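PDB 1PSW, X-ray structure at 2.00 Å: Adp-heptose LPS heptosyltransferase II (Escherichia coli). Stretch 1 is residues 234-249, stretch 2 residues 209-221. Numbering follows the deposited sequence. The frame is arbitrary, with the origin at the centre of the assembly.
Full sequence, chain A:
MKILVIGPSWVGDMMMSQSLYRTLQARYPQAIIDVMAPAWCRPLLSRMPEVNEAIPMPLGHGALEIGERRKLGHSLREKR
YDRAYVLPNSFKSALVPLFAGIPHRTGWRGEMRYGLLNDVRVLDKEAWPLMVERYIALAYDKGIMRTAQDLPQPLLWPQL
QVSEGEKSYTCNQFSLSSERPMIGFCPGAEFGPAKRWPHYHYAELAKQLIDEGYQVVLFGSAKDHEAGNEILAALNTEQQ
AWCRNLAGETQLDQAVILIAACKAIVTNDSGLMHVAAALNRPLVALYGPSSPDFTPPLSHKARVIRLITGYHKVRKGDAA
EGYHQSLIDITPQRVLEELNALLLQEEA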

# COMPACT_ATOMS: atom_id res chain seq x y z
N ALA A 234 -22.18 16.90 -0.21
CA ALA A 234 -21.84 18.26 -0.61
C ALA A 234 -22.12 18.50 -2.09
O ALA A 234 -21.95 19.62 -2.58
CB ALA A 234 -20.38 18.54 -0.30
N LEU A 235 -22.53 17.46 -2.79
CA LEU A 235 -22.81 17.58 -4.22
C LEU A 235 -24.31 17.59 -4.46
O LEU A 235 -25.07 17.09 -3.63
CB LEU A 235 -22.19 16.40 -4.98
CG LEU A 235 -20.76 15.98 -4.62
CD1 LEU A 235 -20.32 14.89 -5.57
CD2 LEU A 235 -19.82 17.16 -4.67
N ASN A 236 -24.74 18.18 -5.57
CA ASN A 236 -26.17 18.21 -5.89
C ASN A 236 -26.57 16.86 -6.48
O ASN A 236 -25.73 15.98 -6.64
CB ASN A 236 -26.49 19.35 -6.87
CG ASN A 236 -25.75 19.21 -8.19
OD1 ASN A 236 -25.71 18.14 -8.79
ND2 ASN A 236 -25.17 20.31 -8.66
N THR A 237 -27.84 16.71 -6.81
CA THR A 237 -28.36 15.46 -7.37
C THR A 237 -27.67 15.05 -8.67
O THR A 237 -27.26 13.90 -8.83
CB THR A 237 -29.88 15.56 -7.65
OG1 THR A 237 -30.57 15.79 -6.41
CG2 THR A 237 -30.40 14.28 -8.28
N GLU A 238 -27.53 15.99 -9.59
CA GLU A 238 -26.89 15.71 -10.87
C GLU A 238 -25.45 15.23 -10.69
O GLU A 238 -25.01 14.29 -11.36
CB GLU A 238 -26.91 16.97 -11.75
CG GLU A 238 -28.31 17.49 -12.10
CD GLU A 238 -29.09 17.96 -10.89
OE1 GLU A 238 -28.58 18.83 -10.15
OE2 GLU A 238 -30.22 17.47 -10.68
N GLN A 239 -24.71 15.85 -9.77
CA GLN A 239 -23.32 15.49 -9.52
C GLN A 239 -23.22 14.16 -8.78
O GLN A 239 -22.34 13.35 -9.07
CB GLN A 239 -22.62 16.59 -8.72
CG GLN A 239 -22.69 17.96 -9.40
CD GLN A 239 -22.25 19.09 -8.49
OE1 GLN A 239 -22.64 19.15 -7.32
NE2 GLN A 239 -21.48 20.02 -9.02
N GLN A 240 -24.12 13.92 -7.83
CA GLN A 240 -24.10 12.68 -7.07
C GLN A 240 -24.26 11.45 -7.96
O GLN A 240 -23.85 10.35 -7.60
CB GLN A 240 -25.19 12.68 -6.00
CG GLN A 240 -24.93 13.65 -4.86
CD GLN A 240 -25.94 13.51 -3.74
OE1 GLN A 240 -25.85 14.18 -2.71
NE2 GLN A 240 -26.93 12.64 -3.94
N ALA A 241 -24.86 11.65 -9.13
CA ALA A 241 -25.07 10.56 -10.07
C ALA A 241 -23.75 10.13 -10.69
O ALA A 241 -23.65 9.06 -11.30
CB ALA A 241 -26.03 11.00 -11.17
N TRP A 242 -22.73 10.97 -10.53
CA TRP A 242 -21.41 10.70 -11.07
C TRP A 242 -20.33 10.56 -10.00
O TRP A 242 -19.14 10.75 -10.27
CB TRP A 242 -21.01 11.79 -12.06
CG TRP A 242 -21.83 11.79 -13.32
CD1 TRP A 242 -22.63 12.80 -13.79
CD2 TRP A 242 -21.89 10.75 -14.29
NE1 TRP A 242 -23.17 12.45 -15.00
CE2 TRP A 242 -22.73 11.19 -15.34
CE3 TRP A 242 -21.30 9.48 -14.40
CZ2 TRP A 242 -23.01 10.42 -16.46
CZ3 TRP A 242 -21.58 8.70 -15.52
CH2 TRP A 242 -22.42 9.18 -16.54
N CYS A 243 -20.76 10.25 -8.78
CA CYS A 243 -19.83 10.07 -7.67
C CYS A 243 -20.28 8.86 -6.85
O CYS A 243 -21.35 8.88 -6.24
CB CYS A 243 -19.76 11.32 -6.78
SG CYS A 243 -18.53 11.17 -5.45
N ARG A 244 -19.46 7.82 -6.83
CA ARG A 244 -19.78 6.60 -6.10
C ARG A 244 -18.88 6.37 -4.89
O ARG A 244 -17.65 6.43 -4.99
CB ARG A 244 -19.69 5.40 -7.05
CG ARG A 244 -20.05 4.06 -6.42
CD ARG A 244 -21.21 3.40 -7.15
NE ARG A 244 -21.37 1.99 -6.79
CZ ARG A 244 -21.79 1.55 -5.61
NH1 ARG A 244 -22.11 2.42 -4.65
NH2 ARG A 244 -21.88 0.25 -5.38
N ASN A 245 -19.51 6.09 -3.75
CA ASN A 245 -18.78 5.83 -2.52
C ASN A 245 -18.58 4.33 -2.35
O ASN A 245 -19.51 3.61 -1.97
CB ASN A 245 -19.55 6.41 -1.32
CG ASN A 245 -18.84 6.19 0.01
OD1 ASN A 245 -17.68 5.79 0.05
ND2 ASN A 245 -19.55 6.47 1.10
N LEU A 246 -17.37 3.84 -2.62
CA LEU A 246 -17.08 2.42 -2.48
C LEU A 246 -16.27 2.13 -1.21
O LEU A 246 -15.80 1.01 -1.02
CB LEU A 246 -16.35 1.89 -3.72
CG LEU A 246 -17.12 1.96 -5.05
CD1 LEU A 246 -16.29 1.35 -6.17
CD2 LEU A 246 -18.44 1.23 -4.90
N ALA A 247 -16.10 3.12 -0.35
CA ALA A 247 -15.35 2.89 0.89
C ALA A 247 -16.09 1.84 1.72
O ALA A 247 -17.27 2.02 2.05
CB ALA A 247 -15.21 4.20 1.68
N GLY A 248 -15.40 0.75 2.05
CA GLY A 248 -15.99 -0.32 2.83
C GLY A 248 -16.79 -1.33 2.02
O GLY A 248 -17.29 -2.31 2.56
N GLU A 249 -16.90 -1.10 0.71
CA GLU A 249 -17.67 -1.97 -0.17
C GLU A 249 -16.84 -2.99 -0.95
O GLU A 249 -17.38 -3.96 -1.50
CB GLU A 249 -18.45 -1.11 -1.16
CG GLU A 249 -19.67 -0.45 -0.56
CD GLU A 249 -20.85 -1.40 -0.48
OE1 GLU A 249 -21.47 -1.67 -1.54
OE2 GLU A 249 -21.15 -1.89 0.63
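Stretch 2 209-221: LIDEGYQVVLFGS

Neighbouring strands of a parallel sheet are held in register by their backbones, but the fit between them is finished by side chains that fill the spaces left at the ends and on the two faces. The pairing of residues 209-221 with residues 234-249 in this heptosyltransferase illustrates the principle. Stretch 2 begins as the last turn of a helix, leaves it at G213, whose positive phi closes a Schellman motif, and extends into strand 215-218. This strand runs beside strand 243-245 in the same direction, their axes 11° apart and 4.7 Å from each other at closest approach.

The register is simple: V216 lies beside C243, V217 beside R244 and L218 beside N245. Hydrogen bonds alternate along the seam, as parallel pairing requires. V216 N donates to W242 O (2.7 Å) and V216 O accepts from R244 N (2.9 Å); two residues on, L218 N donates to R244 O (2.8 Å) and L218 O accepts from L246 N (2.9 Å).

Before the strands meet, the principal bump is I210. Its CA-to-CB bond points toward stretch 1, and the side chain enters a hollow bounded by the helical turn and W242: I210 CD1 lies 3.4 Å from Q239 O and 4.0 Å from Q239 CB, while I210 CG2 reaches W242 CD1 at 4.0 Å. L235 CD1 stands farther off, 4.4 Å from I210 CD1. W242 in turn covers the start of the strand, its CE3 3.7 Å from Q215 CB, so that the indole spans I210 and Q215 obliquely.

On one face of the sheet lie C243 and N245, beside V216 and L218 respectively. C243 SG sits 4.1 Å from both V216 CG1 and L218 CD1, and the same L218 CD1 is 4.1 Å from N245 CB; the leucine thus fills the space between the two side chains of the neighbouring strand. The other face carries V217 and R244, whose side chain leads away at its end. Here L246 supplies the filling, with its CD1 3.5 Å from V217 CG1 and 4.3 Å from F219 CE1.

Past the strands, bulk gives way to close backbone approach. The CA atoms of A247 and G220 are only 4.0 Å apart, and a CB on G220 would come within 3.4 Å of A247 CB, a tight fit. G248 N donates to G220 O (3.0 Å). A water completes this end, accepting from G220 N at 3.0 Å and donating to L246 O at 2.9 Å.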

# COMPACT_ATOMS: atom_id res chain seq x y z
N LEU A 209 -14.32 18.07 -11.50
CA LEU A 209 -14.03 16.94 -12.38
C LEU A 209 -15.27 16.45 -13.12
O LEU A 209 -15.20 16.13 -14.31
CB LEU A 209 -13.40 15.79 -11.57
CG LEU A 209 -11.95 16.01 -11.12
CD1 LEU A 209 -11.50 14.91 -10.16
CD2 LEU A 209 -11.06 16.06 -12.35
N ILE A 210 -16.39 16.38 -12.42
CA ILE A 210 -17.63 15.94 -13.03
C ILE A 210 -18.01 16.95 -14.11
O ILE A 210 -18.57 16.59 -15.15
CB ILE A 210 -18.74 15.86 -11.97
CG1 ILE A 210 -18.43 14.70 -11.02
CG2 ILE A 210 -20.10 15.69 -12.64
CD1 ILE A 210 -19.30 14.63 -9.80
N ASP A 211 -17.69 18.21 -13.88
CA ASP A 211 -18.00 19.24 -14.85
C ASP A 211 -17.09 19.10 -16.08
O ASP A 211 -17.45 19.56 -17.16
CB ASP A 211 -17.84 20.63 -14.23
CG ASP A 211 -18.22 21.73 -15.19
OD1 ASP A 211 -19.38 21.74 -15.67
OD2 ASP A 211 -17.37 22.60 -15.47
N GLU A 212 -15.93 18.47 -15.91
CA GLU A 212 -15.00 18.25 -17.02
C GLU A 212 -15.33 16.99 -17.81
O GLU A 212 -14.65 16.67 -18.79
CB GLU A 212 -13.56 18.16 -16.53
CG GLU A 212 -12.97 19.44 -16.00
CD GLU A 212 -11.49 19.32 -15.69
OE1 GLU A 212 -10.92 18.22 -15.81
OE2 GLU A 212 -10.88 20.35 -15.32
N GLY A 213 -16.34 16.25 -17.38
CA GLY A 213 -16.71 15.04 -18.09
C GLY A 213 -16.26 13.73 -17.45
O GLY A 213 -16.39 12.67 -18.05
N TYR A 214 -15.74 13.81 -16.22
CA TYR A 214 -15.29 12.62 -15.51
C TYR A 214 -16.33 12.19 -14.47
O TYR A 214 -17.29 12.91 -14.20
CB TYR A 214 -13.97 12.93 -14.77
CG TYR A 214 -12.77 13.12 -15.68
CD1 TYR A 214 -12.04 12.03 -16.15
CD2 TYR A 214 -12.37 14.41 -16.08
CE1 TYR A 214 -10.95 12.20 -17.00
CE2 TYR A 214 -11.28 14.59 -16.93
CZ TYR A 214 -10.58 13.48 -17.39
OH TYR A 214 -9.52 13.65 -18.24
N GLN A 215 -16.14 10.98 -13.93
CA GLN A 215 -17.00 10.49 -12.86
C GLN A 215 -16.00 10.21 -11.74
O GLN A 215 -14.82 9.96 -12.00
CB GLN A 215 -17.77 9.23 -13.25
CG GLN A 215 -16.93 7.99 -13.51
CD GLN A 215 -17.79 6.76 -13.72
OE1 GLN A 215 -18.51 6.34 -12.81
NE2 GLN A 215 -17.74 6.18 -14.92
N VAL A 216 -16.46 10.26 -10.49
CA VAL A 216 -15.58 10.05 -9.35
C VAL A 216 -15.95 8.80 -8.56
O VAL A 216 -17.12 8.44 -8.45
CB VAL A 216 -15.61 11.31 -8.43
CG1 VAL A 216 -14.79 11.08 -7.17
CG2 VAL A 216 -15.08 12.51 -9.20
N VAL A 217 -14.93 8.14 -8.03
CA VAL A 217 -15.12 6.94 -7.22
C VAL A 217 -14.27 7.12 -5.97
O VAL A 217 -13.09 7.45 -6.06
CB VAL A 217 -14.66 5.67 -7.98
CG1 VAL A 217 -14.91 4.44 -7.11
CG2 VAL A 217 -15.39 5.55 -9.30
N LEU A 218 -14.88 6.89 -4.82
CA LEU A 218 -14.20 7.04 -3.53
C LEU A 218 -13.82 5.66 -3.00
O LEU A 218 -14.68 4.79 -2.88
CB LEU A 218 -15.14 7.73 -2.52
CG LEU A 218 -15.89 8.95 -3.07
CD1 LEU A 218 -16.94 9.44 -2.07
CD2 LEU A 218 -14.89 10.06 -3.39
N PHE A 219 -12.54 5.48 -2.68
CA PHE A 219 -12.05 4.20 -2.16
C PHE A 219 -11.64 4.36 -0.71
O PHE A 219 -11.21 5.44 -0.29
CB PHE A 219 -10.82 3.72 -2.94
CG PHE A 219 -11.08 3.46 -4.39
CD1 PHE A 219 -11.82 2.36 -4.79
CD2 PHE A 219 -10.55 4.30 -5.37
CE1 PHE A 219 -12.04 2.10 -6.15
CE2 PHE A 219 -10.76 4.06 -6.72
CZ PHE A 219 -11.50 2.95 -7.11
N GLY A 220 -11.77 3.28 0.06
CA GLY A 220 -11.39 3.33 1.47
C GLY A 220 -11.90 2.13 2.23
O GLY A 220 -12.51 1.23 1.65
N SER A 221 -11.65 2.10 3.53
CA SER A 221 -12.10 1.00 4.37
C SER A 221 -13.49 1.31 4.92
O SER A 221 -14.04 2.38 4.66
CB SER A 221 -11.14 0.79 5.54
OG SER A 221 -11.10 1.95 6.35
O HOH W 1 -12.93 1.10 -1.59